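Local atomic coordinates of bifunctional GH43-CE protein (Bacteroides eggerthii, PDB entry 6MLY), a protein that joins a glycoside hydrolase family 43 domain to a carbohydrate esterase domain and probably acts as a beta-xylosidase on xylan chains. Residues A[385-390]-A[435-440]; A[394-399]-A[491-496]; A[440-445]-A[461-466]. All blocks are in the same frame, centred on the assembly; numbering follows the deposited sequence.

Interaction 1 (A[385-390]-A[435-440]); sequences MDVSGM and VPLNQQ
The hydroxyl of Ser388 lies between two side-chain oxygens. Its OG is 2.6 Å from Gln440 OE1, across the contact. On its own segment, OG is 2.7 Å from Asp386 OD1. The hydroxyl has one proton, so it can donate to one of these acceptors at a time. The Gln440 chain bends at chi2 (-146°), which swings CD toward Ser388. The Gln440 amide and the Asp386 carboxylate are turned steeply against each other, their planes 77° apart. The other carboxylate oxygen, Asp386 OD2, forms a salt bridge with Arg348. Asp386 therefore has a charged partner as well as the serine beside it, which is likely to favour its ionised form.

The backbones meet next to this polar group. Val387 N donates to Gln440 O over 3.0 Å. Asp386 CA adds a CA-H...O contact of 3.5 Å to the same Gln440 O. This carbonyl also meets both methyls of Val387. CG2 of Val387 lies 4.0 Å from Gln440 CB, and it reaches Leu437 CD2 at 4.3 Å. Val387 and Leu437 are buried, while Ser388 and Gln440 lie at the surface. Val387 also starts a type I beta turn that runs to Met390. The turn is closed by Met390 N bonding to Val387 O over 3.0 Å.

The contact sits at one end of a concanavalin A-like beta sandwich. Strand 430-436 is an outermost strand of one sheet, and strands 378-386 and 441-449 are neighbours in the other. Residues 437-440 carry the chain from the first sheet to the second. The bond at Gln440 ties this connection to the end of strand 378-386. Val387 and Leu437 both pack on Val410 of strand 406-411, which belongs to the same sheet as strand 430-436.

Interaction 2 (A[394-399]-A[491-496]); sequences DFAGLS and LFNYAT
Phe492 lays one ring face on the backbone of Gly397 and turns an edge to Phe395. Gly397 N is 3.4 Å above the ring plane, over its centre, and Gly397 CA makes a CH-pi contact. CE2 of Phe492 points at the centre of one Phe395 face. The pair is edge-to-face, with centroids 5.3 Å apart and planes at 85°. Phe395 O lies at the edge of the Phe492 ring. Tyr494 OH comes to the edge of the Phe395 ring, 3.3 Å from CD2. Chi1 of Phe492 (67°) puts CG between the backbone N and the carbonyl carbon, and the ring lies over Gly397. A ring folded over a facing glycine in this way resembles the aromatic rescue of glycine in antiparallel sheets. Here strand 395-401 of the sandwich pairs with strand 488-491 and the chain just after it. An alanine at Phe492 would probably leave Gly397 uncovered on this side and open a gap against the Phe395 face. Phe395 N donates to Tyr494 O over 2.9 Å, and Tyr494 N to Phe395 O over 3.1 Å. Phe492 N donates to Gly397 O at 3.2 Å. Beyond it, Leu398 CD1 packs on Leu491 CD2.

Interaction 3 (A[440-445]-A[461-466]); sequences QVVYFK and YSLDGS
This is an antiparallel pairing within the hairpin of strands 441-449 and 456-462, where the second strand ends and the chain turns off. Tyr443 and Ser462 form a hydrogen-bonded pair. Tyr443 N donates to Ser462 O over 2.7 Å, and the return bond from Ser462 N to Tyr443 O is weak. Phe444 and Tyr461 form the next, non-hydrogen-bonded pair. CE1 of Phe444 touches Tyr461 CB at 3.9 Å, and both residues pack on Ile419 of the facing sheet. On the Tyr443 side, the turn folds back over the tyrosine. Asp464 O lies 3.3 Å above one face of the Tyr443 ring, offset toward its rim near CD1. Ser462 O sits in the ring plane at the edge. Ser462 OG stands anti to the backbone N (chi1 171°) and bonds to Asp464 O over 2.7 Å. The same OG also bonds to Asn467 O, so its one proton has two carbonyls within reach. Asp464 OD1 accepts from Ser466 N at 3.1 Å, forming an Asx turn. Phe444 and Tyr461 meet through carbon, facing the sandwich interior. When the serine proton is turned to Asp464 O, it is likely to steady that carbonyl over the Tyr443 ring and draw off some of its negative charge.

In the fold
From the N terminus, the chain leaves strand 378-386 through 385-390 and enters strand 395-401 through 394-399. Interaction 1 closes the first loop at 435-440. Interaction 3 opens at Gln440, which it shares with interaction 1, and closes the hairpin at 461-466. Interaction 2 closes last, at 491-496. Interactions 1 and 2 therefore cross, interactions 1 and 3 follow in series, and interaction 3 is nested inside interaction 2. Interaction 2 lies in one sheet of the sandwich and interaction 3 in the other, while interaction 1 joins the two at their end. Met385 bridges them: its side chain packs on Ala396 and Gly397 and on Phe444.

Interaction 1 (A[385-390]-A[435-440])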
loop_
_atom_site.group_PDB
_atom_site.type_symbol
_atom_site.label_atom_id
_atom_site.label_comp_id
_atom_site.label_asym_id
_atom_site.label_seq_id
_atom_site.Cartn_x
_atom_site.Cartn_y
_atom_site.Cartn_z
ATOM N N MET A 385 3.070 -18.636 -8.969
ATOM C CA MET A 385 2.238 -18.749 -10.154
ATOM C C MET A 385 2.912 -19.677 -11.170
ATOM O O MET A 385 4.001 -20.182 -10.929
ATOM C CB MET A 385 1.996 -17.369 -10.777
ATOM C CG MET A 385 0.531 -17.112 -11.128
ATOM S SD MET A 385 0.059 -15.362 -11.130
ATOM C CE MET A 385 0.472 -14.930 -9.441
ATOM N N ASP A 386 2.207 -19.921 -12.280
ATOM C CA ASP A 386 2.703 -20.665 -13.436
ATOM C C ASP A 386 1.956 -20.145 -14.673
ATOM O O ASP A 386 0.736 -20.338 -14.800
ATOM C CB ASP A 386 2.541 -22.178 -13.248
ATOM C CG ASP A 386 3.386 -23.020 -14.196
ATOM O OD1 ASP A 386 3.580 -22.593 -15.352
ATOM O OD2 ASP A 386 3.838 -24.102 -13.770
ATOM N N VAL A 387 2.709 -19.514 -15.584
ATOM C CA VAL A 387 2.165 -18.601 -16.602
ATOM C C VAL A 387 2.027 -19.298 -17.965
ATOM O O VAL A 387 1.563 -18.677 -18.924
ATOM C CB VAL A 387 3.042 -17.341 -16.720
ATOM C CG1 VAL A 387 3.331 -16.732 -15.356
ATOM C CG2 VAL A 387 4.338 -17.621 -17.460
ATOM N N SER A 388 2.418 -20.575 -18.047
ATOM C CA SER A 388 2.362 -21.363 -19.284
ATOM C C SER A 388 1.015 -21.179 -19.997
ATOM O O SER A 388 0.977 -21.040 -21.216
ATOM C CB SER A 388 2.614 -22.817 -18.993
ATOM O OG SER A 388 3.622 -22.965 -18.003
ATOM N N GLY A 389 -0.078 -21.183 -19.218
ATOM C CA GLY A 389 -1.453 -21.174 -19.725
ATOM C C GLY A 389 -1.854 -19.862 -20.381
ATOM O O GLY A 389 -2.757 -19.845 -21.219
ATOM N N MET A 390 -1.186 -18.766 -20.001
ATOM C CA MET A 390 -1.584 -17.410 -20.384
ATOM C C MET A 390 -1.522 -17.223 -21.905
ATOM O O MET A 390 -0.728 -17.869 -22.598
ATOM C CB MET A 390 -0.676 -16.369 -19.725
ATOM C CG MET A 390 -0.798 -16.336 -18.221
ATOM S SD MET A 390 -0.283 -14.742 -17.564
ATOM C CE MET A 390 0.192 -15.234 -15.908
ATOM N N VAL A 435 9.738 -5.672 -16.205
ATOM C CA VAL A 435 10.864 -6.594 -16.365
ATOM C C VAL A 435 10.411 -7.729 -17.277
ATOM O O VAL A 435 9.290 -8.210 -17.139
ATOM C CB VAL A 435 11.367 -7.133 -15.008
ATOM C CG1 VAL A 435 12.400 -8.241 -15.164
ATOM C CG2 VAL A 435 11.920 -6.020 -14.130
ATOM N N PRO A 436 11.253 -8.190 -18.234
ATOM C CA PRO A 436 10.925 -9.373 -19.033
ATOM C C PRO A 436 10.992 -10.660 -18.196
ATOM O O PRO A 436 11.808 -10.759 -17.272
ATOM C CB PRO A 436 12.006 -9.361 -20.122
ATOM C CG PRO A 436 13.181 -8.689 -19.453
ATOM C CD PRO A 436 12.554 -7.607 -18.602
ATOM N N LEU A 437 10.131 -11.630 -18.521
ATOM C CA LEU A 437 10.172 -12.946 -17.893
ATOM C C LEU A 437 10.669 -13.981 -18.912
ATOM O O LEU A 437 10.190 -14.020 -20.049
ATOM C CB LEU A 437 8.780 -13.299 -17.357
ATOM C CG LEU A 437 8.712 -14.566 -16.505
ATOM C CD1 LEU A 437 9.629 -14.470 -15.294
ATOM C CD2 LEU A 437 7.284 -14.852 -16.068
ATOM N N ASN A 438 11.648 -14.795 -18.491
ATOM C CA ASN A 438 12.208 -15.881 -19.298
ATOM C C ASN A 438 12.002 -17.233 -18.596
ATOM O O ASN A 438 12.526 -18.241 -19.057
ATOM C CB ASN A 438 13.681 -15.618 -19.608
ATOM C CG ASN A 438 13.927 -14.202 -20.091
ATOM O OD1 ASN A 438 13.370 -13.784 -21.104
ATOM N ND2 ASN A 438 14.740 -13.448 -19.365
ATOM N N GLN A 439 11.247 -17.241 -17.487
ATOM C CA GLN A 439 10.742 -18.460 -16.833
ATOM C C GLN A 439 9.216 -18.515 -16.987
ATOM O O GLN A 439 8.607 -17.643 -17.615
ATOM C CB GLN A 439 11.091 -18.485 -15.341
ATOM C CG GLN A 439 12.548 -18.184 -15.026
ATOM C CD GLN A 439 12.837 -18.316 -13.550
ATOM O OE1 GLN A 439 11.934 -18.493 -12.730
ATOM N NE2 GLN A 439 14.110 -18.225 -13.197
ATOM N N GLN A 440 8.598 -19.548 -16.407
ATOM C CA GLN A 440 7.139 -19.646 -16.380
ATOM C C GLN A 440 6.629 -19.685 -14.932
ATOM O O GLN A 440 5.559 -19.143 -14.651
ATOM C CB GLN A 440 6.689 -20.825 -17.241
ATOM C CG GLN A 440 7.261 -20.745 -18.649
ATOM C CD GLN A 440 6.322 -21.292 -19.694
ATOM O OE1 GLN A 440 5.645 -22.298 -19.484
ATOM N NE2 GLN A 440 6.290 -20.630 -20.840
#

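Interaction 2 (A[394-399]-A[491-496])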
loop_
_atom_site.group_PDB
_atom_site.type_symbol
_atom_site.label_atom_id
_atom_site.label_comp_id
_atom_site.label_asym_id
_atom_site.label_seq_id
_atom_site.Cartn_x
_atom_site.Cartn_y
_atom_site.Cartn_z
ATOM N N ASP A 394 -3.554 -11.393 -21.730
ATOM C CA ASP A 394 -4.018 -11.786 -20.391
ATOM C C ASP A 394 -3.095 -11.149 -19.343
ATOM O O ASP A 394 -1.954 -10.787 -19.638
ATOM C CB ASP A 394 -4.095 -13.311 -20.230
ATOM C CG ASP A 394 -5.143 -13.995 -21.130
ATOM O OD1 ASP A 394 -5.736 -13.279 -21.966
ATOM O OD2 ASP A 394 -5.366 -15.244 -20.979
ATOM N N PHE A 395 -3.614 -11.019 -18.118
ATOM C CA PHE A 395 -2.927 -10.334 -17.031
ATOM C C PHE A 395 -3.333 -10.982 -15.704
ATOM O O PHE A 395 -4.476 -10.859 -15.297
ATOM C CB PHE A 395 -3.258 -8.840 -17.090
ATOM C CG PHE A 395 -2.516 -7.954 -16.120
ATOM C CD1 PHE A 395 -1.307 -8.343 -15.558
ATOM C CD2 PHE A 395 -3.015 -6.701 -15.803
ATOM C CE1 PHE A 395 -0.634 -7.509 -14.676
ATOM C CE2 PHE A 395 -2.341 -5.870 -14.923
ATOM C CZ PHE A 395 -1.151 -6.273 -14.362
ATOM N N ALA A 396 -2.387 -11.671 -15.052
ATOM C CA ALA A 396 -2.667 -12.490 -13.870
ATOM C C ALA A 396 -1.577 -12.290 -12.815
ATOM O O ALA A 396 -0.412 -12.534 -13.089
ATOM C CB ALA A 396 -2.757 -13.940 -14.269
ATOM N N GLY A 397 -1.979 -11.882 -11.604
ATOM C CA GLY A 397 -1.041 -11.648 -10.516
ATOM C C GLY A 397 -1.728 -11.496 -9.170
ATOM O O GLY A 397 -2.766 -12.113 -8.915
ATOM N N LEU A 398 -1.118 -10.670 -8.311
ATOM C CA LEU A 398 -1.590 -10.360 -6.958
ATOM C C LEU A 398 -1.936 -8.866 -6.903
ATOM O O LEU A 398 -1.258 -8.058 -7.542
ATOM C CB LEU A 398 -0.480 -10.713 -5.962
ATOM C CG LEU A 398 -0.820 -10.544 -4.482
ATOM C CD1 LEU A 398 -1.724 -11.669 -4.008
ATOM C CD2 LEU A 398 0.445 -10.497 -3.641
ATOM N N SER A 399 -2.997 -8.514 -6.164
ATOM C CA SER A 399 -3.443 -7.121 -6.062
ATOM C C SER A 399 -3.772 -6.757 -4.609
ATOM O O SER A 399 -4.275 -7.584 -3.859
ATOM C CB SER A 399 -4.628 -6.859 -6.957
ATOM O OG SER A 399 -5.255 -5.624 -6.625
ATOM N N LEU A 491 -6.147 -12.557 -5.840
ATOM C CA LEU A 491 -5.642 -13.358 -6.954
ATOM C C LEU A 491 -6.513 -13.037 -8.172
ATOM O O LEU A 491 -7.731 -13.089 -8.070
ATOM C CB LEU A 491 -5.704 -14.860 -6.641
ATOM C CG LEU A 491 -5.130 -15.348 -5.309
ATOM C CD1 LEU A 491 -4.382 -16.660 -5.497
ATOM C CD2 LEU A 491 -4.219 -14.330 -4.649
ATOM N N PHE A 492 -5.886 -12.709 -9.310
ATOM C CA PHE A 492 -6.628 -12.357 -10.526
ATOM C C PHE A 492 -5.961 -12.972 -11.762
ATOM O O PHE A 492 -4.841 -13.464 -11.689
ATOM C CB PHE A 492 -6.765 -10.837 -10.651
ATOM C CG PHE A 492 -5.480 -10.085 -10.891
ATOM C CD1 PHE A 492 -4.710 -9.631 -9.831
ATOM C CD2 PHE A 492 -5.055 -9.804 -12.181
ATOM C CE1 PHE A 492 -3.538 -8.926 -10.059
ATOM C CE2 PHE A 492 -3.880 -9.101 -12.406
ATOM C CZ PHE A 492 -3.122 -8.666 -11.344
ATOM N N ASN A 493 -6.702 -12.947 -12.877
ATOM C CA ASN A 493 -6.283 -13.441 -14.179
ATOM C C ASN A 493 -7.395 -13.163 -15.192
ATOM O O ASN A 493 -8.386 -13.884 -15.222
ATOM C CB ASN A 493 -5.986 -14.945 -14.191
ATOM C CG ASN A 493 -5.623 -15.457 -15.572
ATOM O OD1 ASN A 493 -5.218 -14.686 -16.442
ATOM N ND2 ASN A 493 -5.762 -16.755 -15.787
ATOM N N TYR A 494 -7.207 -12.148 -16.041
ATOM C CA TYR A 494 -8.237 -11.759 -16.997
ATOM C C TYR A 494 -7.619 -11.381 -18.340
ATOM O O TYR A 494 -6.453 -11.038 -18.403
ATOM C CB TYR A 494 -9.044 -10.580 -16.465
ATOM C CG TYR A 494 -8.251 -9.318 -16.246
ATOM C CD1 TYR A 494 -8.368 -8.247 -17.114
ATOM C CD2 TYR A 494 -7.409 -9.180 -15.155
ATOM C CE1 TYR A 494 -7.662 -7.073 -16.913
ATOM C CE2 TYR A 494 -6.699 -8.012 -14.934
ATOM C CZ TYR A 494 -6.828 -6.951 -15.816
ATOM O OH TYR A 494 -6.138 -5.793 -15.609
ATOM N N ALA A 495 -8.457 -11.410 -19.383
ATOM C CA ALA A 495 -8.050 -11.189 -20.762
ATOM C C ALA A 495 -8.496 -9.804 -21.247
ATOM O O ALA A 495 -9.544 -9.302 -20.831
ATOM C CB ALA A 495 -8.632 -12.269 -21.636
ATOM N N THR A 496 -7.683 -9.215 -22.135
ATOM C CA THR A 496 -8.011 -7.991 -22.864
ATOM C C THR A 496 -8.285 -8.303 -24.343
ATOM O O THR A 496 -9.043 -7.576 -24.984
ATOM C CB THR A 496 -6.893 -6.946 -22.737
ATOM O OG1 THR A 496 -5.693 -7.495 -23.286
ATOM C CG2 THR A 496 -6.647 -6.513 -21.308
#

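Interaction 3 (A[440-445]-A[461-466])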
loop_
_atom_site.group_PDB
_atom_site.type_symbol
_atom_site.label_atom_id
_atom_site.label_comp_id
_atom_site.label_asym_id
_atom_site.label_seq_id
_atom_site.Cartn_x
_atom_site.Cartn_y
_atom_site.Cartn_z
ATOM N N GLN A 440 8.598 -19.548 -16.407
ATOM C CA GLN A 440 7.139 -19.646 -16.380
ATOM C C GLN A 440 6.629 -19.685 -14.932
ATOM O O GLN A 440 5.559 -19.143 -14.651
ATOM C CB GLN A 440 6.689 -20.825 -17.241
ATOM C CG GLN A 440 7.261 -20.745 -18.649
ATOM C CD GLN A 440 6.322 -21.292 -19.694
ATOM O OE1 GLN A 440 5.645 -22.298 -19.484
ATOM N NE2 GLN A 440 6.290 -20.630 -20.840
ATOM N N VAL A 441 7.403 -20.291 -14.023
ATOM C CA VAL A 441 7.175 -20.147 -12.582
ATOM C C VAL A 441 7.675 -18.761 -12.150
ATOM O O VAL A 441 8.814 -18.386 -12.426
ATOM C CB VAL A 441 7.854 -21.276 -11.779
ATOM C CG1 VAL A 441 7.728 -21.055 -10.275
ATOM C CG2 VAL A 441 7.314 -22.645 -12.168
ATOM N N VAL A 442 6.798 -18.011 -11.476
ATOM C CA VAL A 442 7.084 -16.665 -10.991
ATOM C C VAL A 442 6.393 -16.481 -9.629
ATOM O O VAL A 442 5.356 -17.098 -9.350
ATOM C CB VAL A 442 6.633 -15.605 -12.017
ATOM C CG1 VAL A 442 5.129 -15.627 -12.231
ATOM C CG2 VAL A 442 7.088 -14.207 -11.636
ATOM N N TYR A 443 6.989 -15.635 -8.783
ATOM C CA TYR A 443 6.511 -15.368 -7.434
ATOM C C TYR A 443 6.150 -13.882 -7.326
ATOM O O TYR A 443 6.660 -13.060 -8.088
ATOM C CB TYR A 443 7.575 -15.777 -6.412
ATOM C CG TYR A 443 7.920 -17.247 -6.396
ATOM C CD1 TYR A 443 8.797 -17.792 -7.322
ATOM C CD2 TYR A 443 7.376 -18.099 -5.447
ATOM C CE1 TYR A 443 9.114 -19.141 -7.312
ATOM C CE2 TYR A 443 7.688 -19.449 -5.419
ATOM C CZ TYR A 443 8.560 -19.972 -6.354
ATOM O OH TYR A 443 8.868 -21.300 -6.329
ATOM N N PHE A 444 5.247 -13.559 -6.390
ATOM C CA PHE A 444 4.846 -12.177 -6.093
ATOM C C PHE A 444 4.588 -12.018 -4.591
ATOM O O PHE A 444 4.243 -12.978 -3.903
ATOM C CB PHE A 444 3.598 -11.767 -6.877
ATOM C CG PHE A 444 3.776 -11.729 -8.374
ATOM C CD1 PHE A 444 4.530 -10.733 -8.976
ATOM C CD2 PHE A 444 3.191 -12.688 -9.183
ATOM C CE1 PHE A 444 4.690 -10.698 -10.352
ATOM C CE2 PHE A 444 3.352 -12.652 -10.560
ATOM C CZ PHE A 444 4.100 -11.657 -11.142
ATOM N N LYS A 445 4.754 -10.778 -4.117
ATOM C CA LYS A 445 4.588 -10.396 -2.720
ATOM C C LYS A 445 3.985 -8.986 -2.687
ATOM O O LYS A 445 4.270 -8.163 -3.549
ATOM C CB LYS A 445 5.938 -10.475 -1.996
ATOM C CG LYS A 445 5.927 -10.158 -0.503
ATOM C CD LYS A 445 7.074 -10.801 0.278
ATOM C CE LYS A 445 8.424 -10.166 0.014
ATOM N NZ LYS A 445 9.494 -10.761 0.853
ATOM N N TYR A 461 8.431 -8.838 -6.972
ATOM C CA TYR A 461 8.364 -10.099 -7.715
ATOM C C TYR A 461 9.563 -10.963 -7.307
ATOM O O TYR A 461 10.388 -10.537 -6.510
ATOM C CB TYR A 461 8.278 -9.849 -9.223
ATOM C CG TYR A 461 9.573 -9.492 -9.907
ATOM C CD1 TYR A 461 10.439 -10.474 -10.364
ATOM C CD2 TYR A 461 9.921 -8.170 -10.137
ATOM C CE1 TYR A 461 11.626 -10.152 -11.005
ATOM C CE2 TYR A 461 11.101 -7.830 -10.780
ATOM C CZ TYR A 461 11.957 -8.826 -11.219
ATOM O OH TYR A 461 13.123 -8.506 -11.851
ATOM N N SER A 462 9.619 -12.187 -7.839
ATOM C CA SER A 462 10.704 -13.118 -7.559
ATOM C C SER A 462 10.628 -14.315 -8.521
ATOM O O SER A 462 9.540 -14.727 -8.908
ATOM C CB SER A 462 10.684 -13.543 -6.112
ATOM O OG SER A 462 11.602 -14.597 -5.870
ATOM N N LEU A 463 11.800 -14.847 -8.904
ATOM C CA LEU A 463 11.931 -15.988 -9.825
ATOM C C LEU A 463 12.307 -17.254 -9.042
ATOM O O LEU A 463 12.560 -18.300 -9.637
ATOM C CB LEU A 463 13.011 -15.661 -10.864
ATOM C CG LEU A 463 12.909 -14.291 -11.536
ATOM C CD1 LEU A 463 13.938 -14.157 -12.646
ATOM C CD2 LEU A 463 11.513 -14.049 -12.087
ATOM N N ASP A 464 12.283 -17.146 -7.710
ATOM C CA ASP A 464 13.017 -18.002 -6.787
ATOM C C ASP A 464 12.223 -18.069 -5.474
ATOM O O ASP A 464 11.333 -17.244 -5.231
ATOM C CB ASP A 464 14.435 -17.435 -6.647
ATOM C CG ASP A 464 15.374 -18.134 -5.679
ATOM O OD1 ASP A 464 14.885 -18.747 -4.702
ATOM O OD2 ASP A 464 16.601 -18.028 -5.898
ATOM N N GLY A 465 12.531 -19.065 -4.637
ATOM C CA GLY A 465 11.945 -19.184 -3.303
ATOM C C GLY A 465 12.037 -17.892 -2.499
ATOM O O GLY A 465 11.041 -17.456 -1.926
ATOM N N SER A 466 13.226 -17.267 -2.477
ATOM C CA SER A 466 13.587 -16.316 -1.405
ATOM C C SER A 466 14.066 -14.941 -1.907
ATOM O O SER A 466 13.931 -13.967 -1.174
ATOM C CB SER A 466 14.618 -16.937 -0.493
ATOM O OG SER A 466 14.736 -16.197 0.716
#